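Local coordinates for protein aminotransferase, class III (Deinococcus radiodurans, PDB 3I4J) that probably transfers amino groups with pyridoxal phosphate as cofactor, as class III aminotransferases do, at residues C[85-90]-C[272-277]; C[163-168]-C[205-210]; C[173-178]-C[211-216]; C[177-182]-C[219-224]; C[196-201]-C[228-233]. The protein carries 1 engineered substitution. All coordinates share one frame; numbering follows the deposited sequence.

Contacts 1 and 5 both reach the mixed seven-stranded sheet of the large domain, their centres about 15 Å apart: contact 1 lies at its antiparallel end, contact 5 at the C-terminal tips of two central parallel strands, the end at which relatives of this fold bind pyridoxal phosphate, so probably near the cofactor site. Contacts 2, 3 and 4 cluster on one side of the chain's centre, their centres 23 to 25 Å from that of contact 1. Contacts 3 and 4, about 9 Å apart between centres, share E177 and G178. Probable hydrogen bonds join D167 N of contact 2 to D175 OD2 of contact 3 (2.8 Å), V200 N of contact 5 to L207 O of contact 2 (2.9 Å), and P198 O of contact 5 to Y214 OH of contact 3 (2.8 Å).

Contact 1: residues C[85-90]-C[272-277]; sequences VGLPTF and GLLAAP
F90 and A276 carry the aromatic part of this contact. A276 CA sits 3.5 Å from the centroid of the F90 ring and only 7° off the ring normal, a CH-pi contact almost over the centre, while A276 CB reaches the rim at F90 CZ, 3.6 Å away. L274 O lies at the edge of the ring, near its plane. The opposite face is covered nearer its rim by CB of L87, a neighbour in the same loop, so the phenyl is sandwiched between its own turn and the chain leaving the strand.

That turn is a type I beta turn from L87 to F90, closed by F90 N to L87 O at 3.0 Å. It carries the chain from helix 72-84, ended by a Schellman motif at G86, into strand 91-95, the outermost strand of the large-domain sheet within this chain. Strand 271-275 pairs antiparallel with it, L273 bonding to W93 and A275 to R91.

The aliphatic contacts gather round L274. Its CD1 meets V85 CG2 tip to tip at 3.4 Å, closer than usual for two carbons, and L87 CD1 at 4.1 Å. In L274, chi1 (-76°) sets CG anti to the carbonyl carbon and chi2 (168°) carries CD1 out to V85 and L87.

Mixed polar and apolar contacts close the other end. The P277 ring crosses the T89 side chain at about a right angle, its CG 3.1 Å from T89 O and 3.3 Å from T89 OG1. N3 of the second subunit reaches this loop, its ND2 hydrogen-bonded to P88 O and F90 O.

Contact 2: residues C[163-168]-C[205-210]; sequences LPKPDP and AALAPA
L207 spreads its two methyl groups between residues of the proline-rich loop 163-168. Its CG is anti to the backbone N (chi1 177°), and from there the branches part company. The leucine crosses the side chains of K165 and P166 at a slant, and its CD2 lies 3.5 Å from K165 CG and 3.6 Å from P166 CG. CD1 turns to P168, whose ring stands at about a right angle to the leucine and brings P168 CG to 3.5 Å from L207 CD1, a tight carbon pair. The same P168 CG also rests 3.1 Å from A208 O.

Both segments are irregular connections in the large domain: 163-168 begins on the last residue of edge strand 162-163 and runs on as loop, and 205-210 leads towards helix 213-224. The L207 backbone is hydrogen-bonded to V200, which holds together two parts of the same connection, between strand 191-196 and that helix.

Further along, the rings of P166 and P209 meet through P166 CB and P209 CG, 3.8 Å apart. No direct hydrogen bond joins the segments; a water bridges them instead, donating to D167 O at 2.9 Å and accepting from A210 N at 2.8 Å. K165 NZ is engaged in a salt bridge with D204.

Contact 3: residues C[173-178]-C[211-216]; sequences AEDAEG and PGYYER
The first turn of helix 213-224, with G212 as its N-cap, packs through Y213 and R216 against A173, D175 and A176 of the short helix 172-176 and against E177 beyond them. A176 CB touches both Y213 and R216. It lies 3.9 Å above the plane of the Y213 ring, displaced toward the rim, and 3.6 Å from R216 CB. D175 OD2 slants in toward the same ring, 3.5 Å from Y213 CE1, with carboxylate and ring planes 49° apart; its hydrogen-bond partner is D167 N.

R216 leaves its helix with CG anti to the backbone N (chi1 179°) and then bends at its second and third torsions. One face of its guanidinium lies over A173 CB, 3.4 Å from the plane. R216 NH1 forms a salt bridge with E177 OE1, 3.0 Å long, but its hydrogen bond is weak, with 130° at the hydrogen and E177 OE1 oblique to the guanidinium. E177 has a stronger partner in R180.

On the sheet side, R127 of strand 123-127 hydrogen-bonds to the hydroxyls of Y213 and Y214, linking the start of helix 213-224 to that strand in the parallel part of the sheet.

Contact 4: residues C[177-182]-C[219-224]; sequences EGLRAL and DICDEA
R180 has CG anti to the backbone N (chi1 -173°), continues extended at its second torsion and bends at the third, which turns NE; the E223 chain facing it is extended beyond CG. R180 NH1 lies 3.1 Å from E223 OE2, with 158° at the hydrogen. The oxygen lies close to the guanidinium plane and is met on its syn side, somewhat out of the carboxylate plane. R180 NE meanwhile donates to E177 OE2 at 2.8 Å, in the guanidinium plane and on the syn lone pair.

Beside the charged groups I220 faces L179. The two side chains slide past each other in opposite directions, I220 CG2 lying 3.9 Å from L179 CG. L179 CD2 extends the apolar layer to C221 SG, 4.1 Å away. The short helical segments 178-182 and 219-224 run nearly parallel, 27° apart and 10.1 Å between axes, as two helices on the same side of the large-domain sheet; I125 of strand 123-127 packs against L179.

E177, R180 and E223 form a salt-bridge network, and E177 OE1 also meets R216. The two carboxylates, held at different nitrogens of R180, would restrain the rotation of its guanidinium and balance its charge, with E223 joining the second helix to a pair formed within the first segment.

Contact 5: residues C[196-201]-C[228-233]; sequences AEPVVG and FIADEV
A196 and A230 form a parallel beta bridge, with both CB atoms on the same face of the sheet. A196 N donates to I229 O at 3.1 Å, almost in line with the carbonyl bond. D231 N returns a bond to A196 O at 2.8 Å, its donor well above the carbonyl plane. Two CA-H...O contacts support the pairing, and the shorter, E197 CA to D231 O at 3.3 Å, extends it by one residue. P198 has no N-H to continue the ladder; its CD lies 3.3 Å from D231 O as segment 196-201 leaves the strand.

Among the side chains, E197 and D231 lie side by side and point the same way, with E197 CG and D231 OD2 as the nearest side-chain atoms at 4.1 Å and carboxylate planes 41° apart. The like-charged ends come close without touching, E197 OE2 to D231 OD2 being 5.0 Å. E197 OE1 is bonded to S130 OG, and OE2 accepts a weak bond from G201 N. D231 has CG anti to its backbone N (chi1 -179°), and its OD1 accepts from V233 N at 3.1 Å, an Asx turn. The P198 ring crosses E232 at about a right angle, its CG 3.4 Å from E232 OE2.

The buried carboxylate of E232 is satisfied by three donors, S235 OG and A245 N on OE1 and L246 N on OE2, which would restrain its rotation. D231, at the strand end, probably corresponds to the aspartate that meets the pyridine nitrogen of the cofactor in class III relatives; the Asx turn through OD1 would help fix the carboxylate's orientation.

Contact 1: residues C[85-90]-C[272-277]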
# COMPACT_ATOMS: atom_id res chain seq x y z
N VAL C 85 -3.55 20.28 -10.61
CA VAL C 85 -4.70 20.44 -9.73
C VAL C 85 -4.95 21.85 -9.23
O VAL C 85 -5.85 22.08 -8.43
CB VAL C 85 -4.61 19.49 -8.51
CG1 VAL C 85 -4.47 18.06 -8.99
CG2 VAL C 85 -3.43 19.86 -7.63
N GLY C 86 -4.15 22.81 -9.70
CA GLY C 86 -4.34 24.19 -9.29
C GLY C 86 -3.82 24.53 -7.91
O GLY C 86 -4.31 25.46 -7.27
N LEU C 87 -2.83 23.77 -7.45
CA LEU C 87 -2.20 23.98 -6.15
C LEU C 87 -0.69 23.99 -6.42
O LEU C 87 0.06 23.24 -5.79
CB LEU C 87 -2.56 22.84 -5.19
CG LEU C 87 -4.05 22.59 -4.96
CD1 LEU C 87 -4.24 21.37 -4.07
CD2 LEU C 87 -4.68 23.82 -4.31
N PRO C 88 -0.23 24.86 -7.33
CA PRO C 88 1.18 24.97 -7.71
C PRO C 88 2.25 25.08 -6.62
O PRO C 88 3.39 24.68 -6.84
CB PRO C 88 1.19 26.16 -8.67
CG PRO C 88 0.08 27.01 -8.16
CD PRO C 88 -1.00 25.99 -7.89
N THR C 89 1.90 25.62 -5.45
CA THR C 89 2.86 25.77 -4.37
C THR C 89 2.81 24.66 -3.33
O THR C 89 3.64 24.62 -2.42
CB THR C 89 2.65 27.09 -3.61
OG1 THR C 89 1.38 27.05 -2.94
CG2 THR C 89 2.67 28.28 -4.57
N PHE C 90 1.85 23.75 -3.46
CA PHE C 90 1.70 22.67 -2.49
C PHE C 90 2.77 21.58 -2.57
O PHE C 90 3.38 21.37 -3.62
CB PHE C 90 0.30 22.04 -2.62
CG PHE C 90 -0.80 22.87 -1.99
CD1 PHE C 90 -0.85 24.25 -2.18
CD2 PHE C 90 -1.79 22.26 -1.23
CE1 PHE C 90 -1.87 25.01 -1.62
CE2 PHE C 90 -2.82 23.01 -0.66
CZ PHE C 90 -2.86 24.38 -0.85
N GLY C 272 -1.40 9.75 -2.35
CA GLY C 272 -0.63 10.77 -1.68
C GLY C 272 -1.47 11.96 -1.29
O GLY C 272 -2.69 11.93 -1.40
N LEU C 273 -0.81 13.01 -0.82
CA LEU C 273 -1.52 14.22 -0.43
C LEU C 273 -0.71 15.43 -0.85
O LEU C 273 0.50 15.35 -1.08
CB LEU C 273 -1.77 14.24 1.08
CG LEU C 273 -0.61 14.18 2.07
CD1 LEU C 273 0.10 15.53 2.14
CD2 LEU C 273 -1.14 13.81 3.45
N LEU C 274 -1.40 16.55 -1.00
CA LEU C 274 -0.77 17.82 -1.36
C LEU C 274 -1.07 18.72 -0.19
O LEU C 274 -2.24 18.92 0.16
CB LEU C 274 -1.37 18.39 -2.65
CG LEU C 274 -0.93 17.73 -3.96
CD1 LEU C 274 -1.83 18.21 -5.10
CD2 LEU C 274 0.54 18.06 -4.24
N ALA C 275 -0.03 19.25 0.44
CA ALA C 275 -0.19 20.13 1.59
C ALA C 275 0.23 21.56 1.30
O ALA C 275 1.20 21.80 0.58
CB ALA C 275 0.62 19.58 2.77
N ALA C 276 -0.51 22.51 1.86
CA ALA C 276 -0.20 23.92 1.67
C ALA C 276 1.19 24.19 2.23
O ALA C 276 1.58 23.59 3.23
CB ALA C 276 -1.24 24.77 2.39
N PRO C 277 1.95 25.11 1.60
CA PRO C 277 3.30 25.47 2.05
C PRO C 277 3.39 25.73 3.55
O PRO C 277 4.32 25.28 4.22
CB PRO C 277 3.62 26.72 1.24
CG PRO C 277 2.88 26.50 -0.02
CD PRO C 277 1.55 25.94 0.45

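Contact 2: residues C[163-168]-C[205-210]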
# COMPACT_ATOMS: atom_id res chain seq x y z
N LEU C 163 -20.44 15.66 11.50
CA LEU C 163 -21.22 16.74 10.92
C LEU C 163 -22.36 16.06 10.16
O LEU C 163 -22.17 14.99 9.58
CB LEU C 163 -20.38 17.56 9.94
CG LEU C 163 -21.06 18.76 9.28
CD1 LEU C 163 -21.26 19.85 10.33
CD2 LEU C 163 -20.21 19.28 8.12
N PRO C 164 -23.56 16.67 10.16
CA PRO C 164 -24.69 16.08 9.45
C PRO C 164 -24.46 15.92 7.95
O PRO C 164 -23.68 16.66 7.34
CB PRO C 164 -25.84 17.05 9.75
CG PRO C 164 -25.47 17.60 11.09
CD PRO C 164 -23.99 17.84 10.95
N LYS C 165 -25.16 14.97 7.35
CA LYS C 165 -25.05 14.72 5.92
C LYS C 165 -25.46 16.00 5.19
O LYS C 165 -26.33 16.74 5.66
CB LYS C 165 -25.99 13.58 5.53
CG LYS C 165 -26.02 13.25 4.05
CD LYS C 165 -27.00 12.11 3.76
CE LYS C 165 -26.58 10.81 4.44
NZ LYS C 165 -27.40 9.65 3.98
N PRO C 166 -24.81 16.30 4.06
CA PRO C 166 -25.18 17.52 3.33
C PRO C 166 -26.59 17.40 2.74
O PRO C 166 -27.06 16.29 2.46
CB PRO C 166 -24.09 17.63 2.26
CG PRO C 166 -23.72 16.19 2.01
CD PRO C 166 -23.69 15.61 3.40
N ASP C 167 -27.26 18.53 2.57
CA ASP C 167 -28.60 18.54 2.01
C ASP C 167 -28.58 19.37 0.74
O ASP C 167 -28.67 20.60 0.79
CB ASP C 167 -29.61 19.15 2.99
CG ASP C 167 -31.04 19.01 2.51
OD1 ASP C 167 -31.23 18.66 1.33
OD2 ASP C 167 -31.97 19.27 3.30
N PRO C 168 -28.45 18.71 -0.42
CA PRO C 168 -28.41 19.34 -1.74
C PRO C 168 -29.62 20.22 -2.07
O PRO C 168 -29.55 21.07 -2.95
CB PRO C 168 -28.30 18.15 -2.69
CG PRO C 168 -27.62 17.11 -1.85
CD PRO C 168 -28.33 17.25 -0.54
N ALA C 205 -23.72 7.17 -2.82
CA ALA C 205 -23.43 7.35 -4.24
C ALA C 205 -23.58 8.73 -4.87
O ALA C 205 -24.68 9.17 -5.20
CB ALA C 205 -24.25 6.34 -5.05
N ALA C 206 -22.44 9.39 -5.04
CA ALA C 206 -22.37 10.70 -5.69
C ALA C 206 -23.13 11.85 -5.05
O ALA C 206 -23.49 12.81 -5.74
CB ALA C 206 -22.78 10.56 -7.15
N LEU C 207 -23.38 11.77 -3.75
CA LEU C 207 -24.08 12.86 -3.06
C LEU C 207 -23.18 14.09 -3.12
O LEU C 207 -22.01 14.03 -2.75
CB LEU C 207 -24.36 12.49 -1.61
CG LEU C 207 -25.03 13.61 -0.80
CD1 LEU C 207 -26.41 13.88 -1.39
CD2 LEU C 207 -25.14 13.21 0.66
N ALA C 208 -23.74 15.21 -3.57
CA ALA C 208 -22.97 16.44 -3.67
C ALA C 208 -23.75 17.60 -3.06
O ALA C 208 -24.95 17.74 -3.28
CB ALA C 208 -22.65 16.75 -5.13
N PRO C 209 -23.06 18.44 -2.27
CA PRO C 209 -23.69 19.60 -1.63
C PRO C 209 -24.11 20.62 -2.69
O PRO C 209 -23.66 20.55 -3.84
CB PRO C 209 -22.57 20.13 -0.73
CG PRO C 209 -21.76 18.89 -0.42
CD PRO C 209 -21.69 18.24 -1.77
N ALA C 210 -24.96 21.55 -2.29
CA ALA C 210 -25.44 22.58 -3.21
C ALA C 210 -24.38 23.66 -3.39
O ALA C 210 -23.42 23.75 -2.61
CB ALA C 210 -26.72 23.20 -2.66
O HOH W 1 -25.98 21.70 0.36

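Contact 3: residues C[173-178]-C[211-216]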
# COMPACT_ATOMS: atom_id res chain seq x y z
N ALA C 173 -24.68 27.59 1.42
CA ALA C 173 -24.03 28.31 2.52
C ALA C 173 -24.76 28.04 3.83
O ALA C 173 -24.14 27.83 4.87
CB ALA C 173 -24.01 29.80 2.21
N GLU C 174 -26.09 28.07 3.78
CA GLU C 174 -26.91 27.84 4.96
C GLU C 174 -26.66 26.43 5.50
O GLU C 174 -26.57 26.21 6.71
CB GLU C 174 -28.38 28.00 4.58
CG GLU C 174 -29.37 27.79 5.70
CD GLU C 174 -30.81 27.78 5.20
OE1 GLU C 174 -31.19 28.73 4.47
OE2 GLU C 174 -31.55 26.83 5.52
N ASP C 175 -26.54 25.47 4.59
CA ASP C 175 -26.31 24.07 4.96
C ASP C 175 -24.92 23.93 5.60
O ASP C 175 -24.75 23.21 6.59
CB ASP C 175 -26.42 23.19 3.69
CG ASP C 175 -26.53 21.70 4.01
OD1 ASP C 175 -27.24 21.34 4.97
OD2 ASP C 175 -25.93 20.90 3.26
N ALA C 176 -23.95 24.64 5.04
CA ALA C 176 -22.57 24.59 5.55
C ALA C 176 -22.45 25.19 6.95
O ALA C 176 -21.54 24.84 7.70
CB ALA C 176 -21.64 25.32 4.58
N GLU C 177 -23.35 26.11 7.29
CA GLU C 177 -23.32 26.73 8.61
C GLU C 177 -23.43 25.69 9.72
O GLU C 177 -23.14 25.97 10.88
CB GLU C 177 -24.44 27.77 8.74
CG GLU C 177 -24.05 29.11 8.13
CD GLU C 177 -22.98 29.82 8.94
OE1 GLU C 177 -22.15 30.53 8.34
OE2 GLU C 177 -22.97 29.68 10.18
N GLY C 178 -23.83 24.48 9.36
CA GLY C 178 -23.92 23.43 10.36
C GLY C 178 -22.54 23.18 10.95
O GLY C 178 -22.42 22.71 12.08
N PRO C 211 -24.54 24.50 -4.42
CA PRO C 211 -23.56 25.56 -4.64
C PRO C 211 -23.46 26.41 -3.37
O PRO C 211 -24.45 26.53 -2.63
CB PRO C 211 -24.16 26.33 -5.82
CG PRO C 211 -24.84 25.25 -6.61
CD PRO C 211 -25.53 24.45 -5.52
N GLY C 212 -22.28 26.96 -3.12
CA GLY C 212 -22.07 27.79 -1.95
C GLY C 212 -21.62 27.06 -0.70
O GLY C 212 -21.12 27.69 0.25
N TYR C 213 -21.77 25.74 -0.68
CA TYR C 213 -21.40 24.94 0.48
C TYR C 213 -19.92 24.99 0.86
O TYR C 213 -19.57 25.40 1.97
CB TYR C 213 -21.81 23.48 0.25
CG TYR C 213 -21.60 22.56 1.44
CD1 TYR C 213 -22.64 22.31 2.33
CD2 TYR C 213 -20.40 21.89 1.62
CE1 TYR C 213 -22.49 21.40 3.38
CE2 TYR C 213 -20.23 20.98 2.66
CZ TYR C 213 -21.28 20.73 3.53
OH TYR C 213 -21.14 19.79 4.52
N TYR C 214 -19.04 24.58 -0.05
CA TYR C 214 -17.62 24.59 0.29
C TYR C 214 -17.00 25.97 0.42
O TYR C 214 -15.98 26.12 1.10
CB TYR C 214 -16.85 23.71 -0.69
CG TYR C 214 -17.19 22.25 -0.49
CD1 TYR C 214 -16.90 21.61 0.71
CD2 TYR C 214 -17.88 21.54 -1.47
CE1 TYR C 214 -17.31 20.28 0.94
CE2 TYR C 214 -18.29 20.23 -1.26
CZ TYR C 214 -18.01 19.61 -0.05
OH TYR C 214 -18.45 18.31 0.16
N GLU C 215 -17.59 26.97 -0.23
CA GLU C 215 -17.08 28.32 -0.10
C GLU C 215 -17.25 28.71 1.37
O GLU C 215 -16.35 29.28 1.99
CB GLU C 215 -17.87 29.30 -0.99
CG GLU C 215 -17.63 29.12 -2.49
CD GLU C 215 -18.53 28.08 -3.14
OE1 GLU C 215 -19.18 27.29 -2.42
OE2 GLU C 215 -18.59 28.06 -4.38
N ARG C 216 -18.42 28.39 1.93
CA ARG C 216 -18.71 28.69 3.33
C ARG C 216 -17.87 27.82 4.26
O ARG C 216 -17.38 28.30 5.28
CB ARG C 216 -20.21 28.51 3.61
CG ARG C 216 -20.63 28.79 5.07
CD ARG C 216 -20.21 30.19 5.54
NE ARG C 216 -20.71 31.23 4.66
CZ ARG C 216 -21.97 31.66 4.63
NH1 ARG C 216 -22.88 31.14 5.46
NH2 ARG C 216 -22.34 32.59 3.77

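Contact 4: residues C[177-182]-C[219-224]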
# COMPACT_ATOMS: atom_id res chain seq x y z
N GLU C 177 -23.35 26.11 7.29
CA GLU C 177 -23.32 26.73 8.61
C GLU C 177 -23.43 25.69 9.72
O GLU C 177 -23.14 25.97 10.88
CB GLU C 177 -24.44 27.77 8.74
CG GLU C 177 -24.05 29.11 8.13
CD GLU C 177 -22.98 29.82 8.94
OE1 GLU C 177 -22.15 30.53 8.34
OE2 GLU C 177 -22.97 29.68 10.18
N GLY C 178 -23.83 24.48 9.36
CA GLY C 178 -23.92 23.43 10.36
C GLY C 178 -22.54 23.18 10.95
O GLY C 178 -22.42 22.71 12.08
N LEU C 179 -21.50 23.50 10.18
CA LEU C 179 -20.13 23.30 10.65
C LEU C 179 -19.81 24.28 11.77
O LEU C 179 -19.13 23.92 12.74
CB LEU C 179 -19.13 23.47 9.50
CG LEU C 179 -17.64 23.33 9.86
CD1 LEU C 179 -17.38 21.98 10.52
CD2 LEU C 179 -16.79 23.48 8.60
N ARG C 180 -20.29 25.51 11.65
CA ARG C 180 -20.05 26.49 12.70
C ARG C 180 -20.75 26.02 13.97
O ARG C 180 -20.18 26.08 15.06
CB ARG C 180 -20.58 27.88 12.32
CG ARG C 180 -20.19 28.95 13.33
CD ARG C 180 -20.98 30.24 13.13
NE ARG C 180 -20.88 30.74 11.76
CZ ARG C 180 -19.89 31.50 11.30
NH1 ARG C 180 -18.89 31.87 12.10
NH2 ARG C 180 -19.89 31.88 10.03
N ALA C 181 -21.98 25.53 13.82
CA ALA C 181 -22.76 25.04 14.96
C ALA C 181 -22.04 23.91 15.69
O ALA C 181 -22.01 23.87 16.92
CB ALA C 181 -24.14 24.57 14.48
N LEU C 182 -21.47 22.98 14.93
CA LEU C 182 -20.75 21.86 15.53
C LEU C 182 -19.49 22.36 16.24
O LEU C 182 -19.17 21.92 17.35
CB LEU C 182 -20.36 20.83 14.46
CG LEU C 182 -19.53 19.64 14.95
CD1 LEU C 182 -20.25 18.98 16.12
CD2 LEU C 182 -19.32 18.65 13.82
N ASP C 219 -14.38 29.25 4.51
CA ASP C 219 -14.38 30.43 5.36
C ASP C 219 -14.52 30.10 6.84
O ASP C 219 -13.81 30.65 7.68
CB ASP C 219 -15.49 31.39 4.93
CG ASP C 219 -15.23 32.03 3.58
OD1 ASP C 219 -14.06 32.02 3.13
OD2 ASP C 219 -16.18 32.56 2.97
N ILE C 220 -15.44 29.19 7.17
CA ILE C 220 -15.62 28.79 8.56
C ILE C 220 -14.32 28.18 9.10
O ILE C 220 -13.93 28.43 10.24
CB ILE C 220 -16.77 27.77 8.70
CG1 ILE C 220 -18.10 28.46 8.40
CG2 ILE C 220 -16.80 27.18 10.11
CD1 ILE C 220 -18.42 29.58 9.33
N CYS C 221 -13.65 27.38 8.28
CA CYS C 221 -12.40 26.75 8.69
C CYS C 221 -11.33 27.80 8.93
O CYS C 221 -10.57 27.71 9.90
CB CYS C 221 -11.93 25.74 7.63
SG CYS C 221 -12.90 24.18 7.62
N ASP C 222 -11.27 28.81 8.07
CA ASP C 222 -10.28 29.88 8.24
C ASP C 222 -10.53 30.65 9.54
O ASP C 222 -9.59 30.97 10.27
CB ASP C 222 -10.31 30.84 7.05
CG ASP C 222 -9.73 30.23 5.79
OD1 ASP C 222 -8.98 29.24 5.89
OD2 ASP C 222 -10.02 30.75 4.69
N GLU C 223 -11.79 30.95 9.83
CA GLU C 223 -12.13 31.68 11.05
C GLU C 223 -11.78 30.88 12.29
O GLU C 223 -11.26 31.44 13.26
CB GLU C 223 -13.63 32.01 11.08
CG GLU C 223 -14.06 33.05 10.08
CD GLU C 223 -15.52 33.43 10.21
OE1 GLU C 223 -16.00 34.21 9.36
OE2 GLU C 223 -16.19 32.97 11.16
N ALA C 224 -12.06 29.58 12.26
CA ALA C 224 -11.80 28.71 13.40
C ALA C 224 -10.33 28.30 13.52
O ALA C 224 -9.91 27.83 14.58
CB ALA C 224 -12.69 27.46 13.31

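Contact 5: residues C[196-201]-C[228-233]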
# COMPACT_ATOMS: atom_id res chain seq x y z
N ALA C 196 -13.57 16.01 4.49
CA ALA C 196 -14.75 15.60 3.75
C ALA C 196 -14.45 15.30 2.28
O ALA C 196 -13.50 15.84 1.71
CB ALA C 196 -15.83 16.69 3.83
N GLU C 197 -15.26 14.43 1.69
CA GLU C 197 -15.15 14.11 0.27
C GLU C 197 -15.99 15.21 -0.36
O GLU C 197 -17.15 15.37 0.01
CB GLU C 197 -15.83 12.78 -0.06
CG GLU C 197 -15.26 11.54 0.60
CD GLU C 197 -16.15 10.32 0.35
OE1 GLU C 197 -17.16 10.16 1.06
OE2 GLU C 197 -15.83 9.54 -0.57
N PRO C 198 -15.44 15.97 -1.32
CA PRO C 198 -16.26 17.02 -1.93
C PRO C 198 -17.56 16.44 -2.48
O PRO C 198 -18.65 17.00 -2.28
CB PRO C 198 -15.35 17.57 -3.03
CG PRO C 198 -13.97 17.40 -2.43
CD PRO C 198 -14.06 16.00 -1.83
N VAL C 199 -17.44 15.32 -3.18
CA VAL C 199 -18.59 14.60 -3.72
C VAL C 199 -18.42 13.23 -3.09
O VAL C 199 -17.36 12.62 -3.19
CB VAL C 199 -18.51 14.49 -5.26
CG1 VAL C 199 -19.63 13.61 -5.79
CG2 VAL C 199 -18.61 15.88 -5.88
N VAL C 200 -19.46 12.76 -2.41
CA VAL C 200 -19.42 11.48 -1.72
C VAL C 200 -19.32 10.27 -2.64
O VAL C 200 -19.89 10.25 -3.73
CB VAL C 200 -20.65 11.32 -0.79
CG1 VAL C 200 -20.61 9.97 -0.07
CG2 VAL C 200 -20.67 12.46 0.23
N GLY C 201 -18.60 9.26 -2.17
CA GLY C 201 -18.42 8.05 -2.95
C GLY C 201 -19.40 6.95 -2.60
O GLY C 201 -20.61 7.18 -2.50
N PHE C 228 -8.49 22.29 6.74
CA PHE C 228 -9.54 21.77 5.86
C PHE C 228 -8.90 20.71 4.96
O PHE C 228 -8.01 21.00 4.14
CB PHE C 228 -10.15 22.91 5.04
CG PHE C 228 -11.19 22.48 4.04
CD1 PHE C 228 -11.91 21.30 4.19
CD2 PHE C 228 -11.48 23.30 2.95
CE1 PHE C 228 -12.90 20.94 3.28
CE2 PHE C 228 -12.47 22.96 2.04
CZ PHE C 228 -13.19 21.77 2.20
N ILE C 229 -9.32 19.46 5.14
CA ILE C 229 -8.79 18.35 4.36
C ILE C 229 -9.83 17.89 3.36
O ILE C 229 -10.95 17.56 3.73
CB ILE C 229 -8.44 17.15 5.27
CG1 ILE C 229 -7.46 17.57 6.36
CG2 ILE C 229 -7.83 16.03 4.43
CD1 ILE C 229 -7.23 16.52 7.45
N ALA C 230 -9.48 17.89 2.08
CA ALA C 230 -10.39 17.44 1.04
C ALA C 230 -9.99 16.02 0.65
O ALA C 230 -8.88 15.79 0.16
CB ALA C 230 -10.32 18.34 -0.18
N ASP C 231 -10.89 15.07 0.90
CA ASP C 231 -10.63 13.68 0.56
C ASP C 231 -11.07 13.50 -0.89
O ASP C 231 -12.26 13.31 -1.17
CB ASP C 231 -11.44 12.75 1.48
CG ASP C 231 -11.20 11.28 1.17
OD1 ASP C 231 -10.64 10.98 0.10
OD2 ASP C 231 -11.58 10.42 1.99
N GLU C 232 -10.10 13.58 -1.79
CA GLU C 232 -10.36 13.45 -3.22
C GLU C 232 -9.88 12.10 -3.76
O GLU C 232 -9.64 11.96 -4.96
CB GLU C 232 -9.66 14.57 -3.99
CG GLU C 232 -10.13 15.97 -3.60
CD GLU C 232 -11.03 16.62 -4.64
OE1 GLU C 232 -11.45 15.93 -5.60
OE2 GLU C 232 -11.33 17.82 -4.49
N VAL C 233 -9.74 11.12 -2.87
CA VAL C 233 -9.26 9.81 -3.31
C VAL C 233 -10.10 9.26 -4.46
O VAL C 233 -9.57 8.63 -5.38
CB VAL C 233 -9.23 8.79 -2.15
CG1 VAL C 233 -8.85 7.41 -2.66
CG2 VAL C 233 -8.22 9.25 -1.10